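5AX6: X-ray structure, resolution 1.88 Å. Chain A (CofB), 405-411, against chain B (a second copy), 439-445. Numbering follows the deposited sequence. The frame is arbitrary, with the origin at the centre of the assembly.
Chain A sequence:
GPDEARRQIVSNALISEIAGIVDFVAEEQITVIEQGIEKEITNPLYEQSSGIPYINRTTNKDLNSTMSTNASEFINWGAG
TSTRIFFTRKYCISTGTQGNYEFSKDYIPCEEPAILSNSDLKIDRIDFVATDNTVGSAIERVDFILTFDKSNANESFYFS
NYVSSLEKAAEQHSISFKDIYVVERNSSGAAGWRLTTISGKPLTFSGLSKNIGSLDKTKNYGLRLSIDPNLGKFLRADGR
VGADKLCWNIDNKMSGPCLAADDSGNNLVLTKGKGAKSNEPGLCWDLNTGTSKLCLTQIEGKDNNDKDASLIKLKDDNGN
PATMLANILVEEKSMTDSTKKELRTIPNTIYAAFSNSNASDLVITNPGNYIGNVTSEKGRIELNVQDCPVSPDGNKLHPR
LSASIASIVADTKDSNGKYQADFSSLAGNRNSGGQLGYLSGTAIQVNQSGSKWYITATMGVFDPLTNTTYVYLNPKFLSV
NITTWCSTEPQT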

ATOM      1  N   ILE A 405     -19.803  33.145 -23.505  1.00 15.11           N
ATOM      2  CA  ILE A 405     -19.409  34.505 -23.829  1.00 16.48           C
ATOM      3  C   ILE A 405     -18.695  35.197 -22.665  1.00 16.16           C
ATOM      4  O   ILE A 405     -19.178  35.181 -21.528  1.00 17.86           O
ATOM      5  CB  ILE A 405     -20.613  35.366 -24.237  1.00 17.86           C
ATOM      6  CG1 ILE A 405     -21.342  34.729 -25.416  1.00 16.85           C
ATOM      7  CG2 ILE A 405     -20.127  36.782 -24.561  1.00 15.55           C
ATOM      8  CD1 ILE A 405     -22.567  35.510 -25.877  1.00 21.92           C
ATOM      9  N   ALA A 406     -17.546  35.810 -22.950  1.00 16.20           N
ATOM     10  CA  ALA A 406     -16.760  36.476 -21.913  1.00 16.39           C
ATOM     11  C   ALA A 406     -16.794  38.001 -22.048  1.00 25.95           C
ATOM     12  O   ALA A 406     -16.766  38.710 -21.047  1.00 31.14           O
ATOM     13  CB  ALA A 406     -15.321  35.973 -21.936  1.00 18.28           C
ATOM     14  N   SER A 407     -16.830  38.499 -23.281  1.00 18.54           N
ATOM     15  CA  SER A 407     -17.046  39.934 -23.556  1.00 17.15           C
ATOM     16  C   SER A 407     -17.628  40.067 -24.952  1.00 18.15           C
ATOM     17  O   SER A 407     -17.309  39.267 -25.819  1.00 18.17           O
ATOM     18  CB  SER A 407     -15.747  40.744 -23.455  1.00 20.65           C
ATOM     19  OG  SER A 407     -15.420  41.026 -22.106  1.00 19.73           O
ATOM     20  N   ILE A 408     -18.475  41.068 -25.177  1.00 18.07           N
ATOM     21  CA  ILE A 408     -19.100  41.230 -26.482  1.00 17.32           C
ATOM     22  C   ILE A 408     -19.608  42.652 -26.628  1.00 20.42           C
ATOM     23  O   ILE A 408     -20.362  43.130 -25.786  1.00 21.04           O
ATOM     24  CB  ILE A 408     -20.274  40.224 -26.692  1.00 23.72           C
ATOM     25  CG1 ILE A 408     -20.922  40.423 -28.066  1.00 19.70           C
ATOM     26  CG2 ILE A 408     -21.329  40.357 -25.586  1.00 19.49           C
ATOM     27  CD1 ILE A 408     -22.066  39.428 -28.356  1.00 23.64           C
ATOM     28  N   VAL A 409     -19.165  43.348 -27.673  1.00 20.85           N
ATOM     29  CA  VAL A 409     -19.698  44.680 -27.948  1.00 19.05           C
ATOM     30  C   VAL A 409     -20.020  44.854 -29.429  1.00 19.63           C
ATOM     31  O   VAL A 409     -19.400  44.236 -30.307  1.00 23.40           O
ATOM     32  CB  VAL A 409     -18.729  45.817 -27.498  1.00 17.25           C
ATOM     33  CG1 VAL A 409     -18.583  45.830 -25.975  1.00 22.69           C
ATOM     34  CG2 VAL A 409     -17.370  45.672 -28.183  1.00 25.49           C
ATOM     35  N   ALA A 410     -21.026  45.683 -29.684  1.00 24.76           N
ATOM     36  CA  ALA A 410     -21.476  45.975 -31.034  1.00 26.54           C
ATOM     37  C   ALA A 410     -20.610  47.065 -31.658  1.00 27.74           C
ATOM     38  O   ALA A 410     -21.067  48.185 -31.879  1.00 28.10           O
ATOM     39  CB  ALA A 410     -22.939  46.392 -31.017  1.00 22.39           C
ATOM     40  N   ASP A 411     -19.349  46.740 -31.917  1.00 28.26           N
ATOM     41  CA  ASP A 411     -18.431  47.726 -32.472  1.00 29.69           C
ATOM     42  C   ASP A 411     -18.848  48.118 -33.900  1.00 30.89           C
ATOM     43  O   ASP A 411     -19.459  47.331 -34.616  1.00 25.31           O
ATOM     44  CB  ASP A 411     -17.001  47.186 -32.455  1.00 25.00           C
ATOM     45  CG  ASP A 411     -15.949  48.294 -32.508  1.00 34.42           C
ATOM     46  OD1 ASP A 411     -16.302  49.477 -32.307  1.00 33.27           O
ATOM     47  OD2 ASP A 411     -14.763  47.971 -32.730  1.00 33.14           O
TER
ATOM     48  N   LEU B 439     -29.151  46.992 -25.914  1.00 24.40           N
ATOM     49  CA  LEU B 439     -27.822  46.630 -25.445  1.00 21.34           C
ATOM     50  C   LEU B 439     -26.757  46.903 -26.513  1.00 24.83           C
ATOM     51  O   LEU B 439     -26.933  46.533 -27.675  1.00 24.85           O
ATOM     52  CB  LEU B 439     -27.825  45.149 -25.058  1.00 23.46           C
ATOM     53  CG  LEU B 439     -26.676  44.543 -24.282  1.00 31.81           C
ATOM     54  CD1 LEU B 439     -26.509  45.286 -22.959  1.00 26.15           C
ATOM     55  CD2 LEU B 439     -26.997  43.063 -24.071  1.00 25.79           C
ATOM     56  N   SER B 440     -25.661  47.557 -26.132  1.00 22.56           N
ATOM     57  CA  SER B 440     -24.500  47.654 -27.020  1.00 25.86           C
ATOM     58  C   SER B 440     -23.498  46.549 -26.693  1.00 26.65           C
ATOM     59  O   SER B 440     -22.627  46.206 -27.506  1.00 26.87           O
ATOM     60  CB  SER B 440     -23.826  49.015 -26.900  1.00 22.21           C
ATOM     61  OG  SER B 440     -24.648  50.023 -27.460  1.00 31.76           O
ATOM     62  N   GLY B 441     -23.617  46.009 -25.485  1.00 24.44           N
ATOM     63  CA  GLY B 441     -22.753  44.927 -25.050  1.00 26.32           C
ATOM     64  C   GLY B 441     -21.993  45.247 -23.782  1.00 25.84           C
ATOM     65  O   GLY B 441     -22.321  46.192 -23.075  1.00 23.19           O
ATOM     66  N   THR B 442     -20.960  44.457 -23.498  1.00 25.03           N
ATOM     67  CA  THR B 442     -20.179  44.663 -22.291  1.00 23.08           C
ATOM     68  C   THR B 442     -18.734  44.237 -22.497  1.00 23.84           C
ATOM     69  O   THR B 442     -18.443  43.253 -23.192  1.00 19.22           O
ATOM     70  CB  THR B 442     -20.782  43.892 -21.083  1.00 24.77           C
ATOM     71  OG1 THR B 442     -19.960  44.096 -19.926  1.00 23.31           O
ATOM     72  CG2 THR B 442     -20.848  42.401 -21.372  1.00 22.20           C
ATOM     73  N   ALA B 443     -17.832  45.004 -21.899  1.00 20.63           N
ATOM     74  CA  ALA B 443     -16.430  44.654 -21.844  1.00 18.46           C
ATOM     75  C   ALA B 443     -16.093  44.278 -20.412  1.00 21.73           C
ATOM     76  O   ALA B 443     -16.220  45.101 -19.503  1.00 22.05           O
ATOM     77  CB  ALA B 443     -15.554  45.824 -22.328  1.00 26.27           C
ATOM     78  N   ILE B 444     -15.671  43.033 -20.207  1.00 17.16           N
ATOM     79  CA  ILE B 444     -15.356  42.561 -18.870  1.00 18.94           C
ATOM     80  C   ILE B 444     -13.858  42.333 -18.778  1.00 19.41           C
ATOM     81  O   ILE B 444     -13.274  41.608 -19.580  1.00 18.84           O
ATOM     82  CB  ILE B 444     -16.134  41.276 -18.516  1.00 15.10           C
ATOM     83  CG1 ILE B 444     -17.644  41.584 -18.495  1.00 21.70           C
ATOM     84  CG2 ILE B 444     -15.702  40.766 -17.147  1.00 17.05           C
ATOM     85  CD1 ILE B 444     -18.576  40.354 -18.589  1.00 18.47           C
ATOM     86  N   GLN B 445     -13.240  42.984 -17.804  1.00 17.56           N
ATOM     87  CA  GLN B 445     -11.796  42.947 -17.643  1.00 18.07           C
ATOM     88  C   GLN B 445     -11.430  42.275 -16.331  1.00 18.77           C
ATOM     89  O   GLN B 445     -12.116  42.455 -15.322  1.00 18.61           O
ATOM     90  CB  GLN B 445     -11.223  44.370 -17.677  1.00 18.71           C
ATOM     91  CG  GLN B 445      -9.697  44.466 -17.733  1.00 18.44           C
ATOM     92  CD  GLN B 445      -9.252  45.886 -18.069  1.00 22.51           C
ATOM     93  OE1 GLN B 445      -9.503  46.380 -19.170  1.00 22.17           O
ATOM     94  NE2 GLN B 445      -8.619  46.551 -17.118  1.00 18.73           N
TER
HETATM   95  O   HOH W   1     -14.233  38.399 -19.563  1.00 34.30           O

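Two strands from separate copies of CofB run antiparallel here, splayed well off a flat alignment at 142° between their directions, and most of the polar work falls to the backbone. Ile408(A) and Thr442(B) form the central hydrogen-bonded pair: Ile408(A) N donates to Thr442(B) O at 3.0 Å, and Thr442(B) N donates to Ile408(A) O at 2.7 Å. Two residues along each chain, Ala410(A) N donates to Ser440(B) O at 2.8 Å, just beyond the end of the chain A strand.

At the other end a side chain takes over the ladder. Ser407(A) has chi1 at -80°, in the m well, and its OG accepts from Ile444(B) N at 2.8 Å with a nearly straight angle of 167°. The same hydroxyl gives its proton to Ala406(A) O, 2.9 Å from Ser407(A) OG, so it is used as donor and acceptor at once. Serine suits this place because its short arm brings an oxygen to a neighbouring strand's amide while its hydrogen is spent on the preceding carbonyl of its own chain.

Gly441(B) marks the tightest point, its CA 4.2 Å from Val409(A) CA. A CB there would point toward chain A and lie 2.0 Å from Ile408(A) O and 2.7 Å from Val409(A) CA, both clashes. Its phi/psi of 123/-164 would also jam a CB against the preceding carbonyl, so local conformation and packing both call for glycine. With no side chain in the way, Gly441(B) CA comes within 3.1 Å of Ile408(A) O in a CA-H...O contact; Val409(A) CA makes another to Ser440(B) O at 3.3 Å.

Val409(A), chi1 -66° (m), points sideways and lays its CG1 3.7 Å from Thr442(B) N, covering backbone with a methyl. Ile408(A) and Thr442(B) share one face of the sheet, both with chi1 t (180° and 178°); Ile408(A) is also t at chi2, an extended chain, while Thr442(B) OG1 is satisfied elsewhere in the structure. Ile444(B) points toward chain A with chi1 m and chi2 t, a conformation that carries CD1 to 3.5 Å from Ala406(A) O. The O of water 1 is 3.0 Å from Ala406(A) O and 3.3 Å from Ile444(B) O, the second bond weak. Ala410(A) also points toward the partner, and its CB sits 3.5 Å from Ser440(B) O.

Together the stretches bury 342 Å². The rule to read from this contact is economical: backbone pairing at the centre, glycine where the chains nearly touch, serine to extend the ladder, and methyls of Val409(A) and Ile444(B) laid against backbone atoms of the partner.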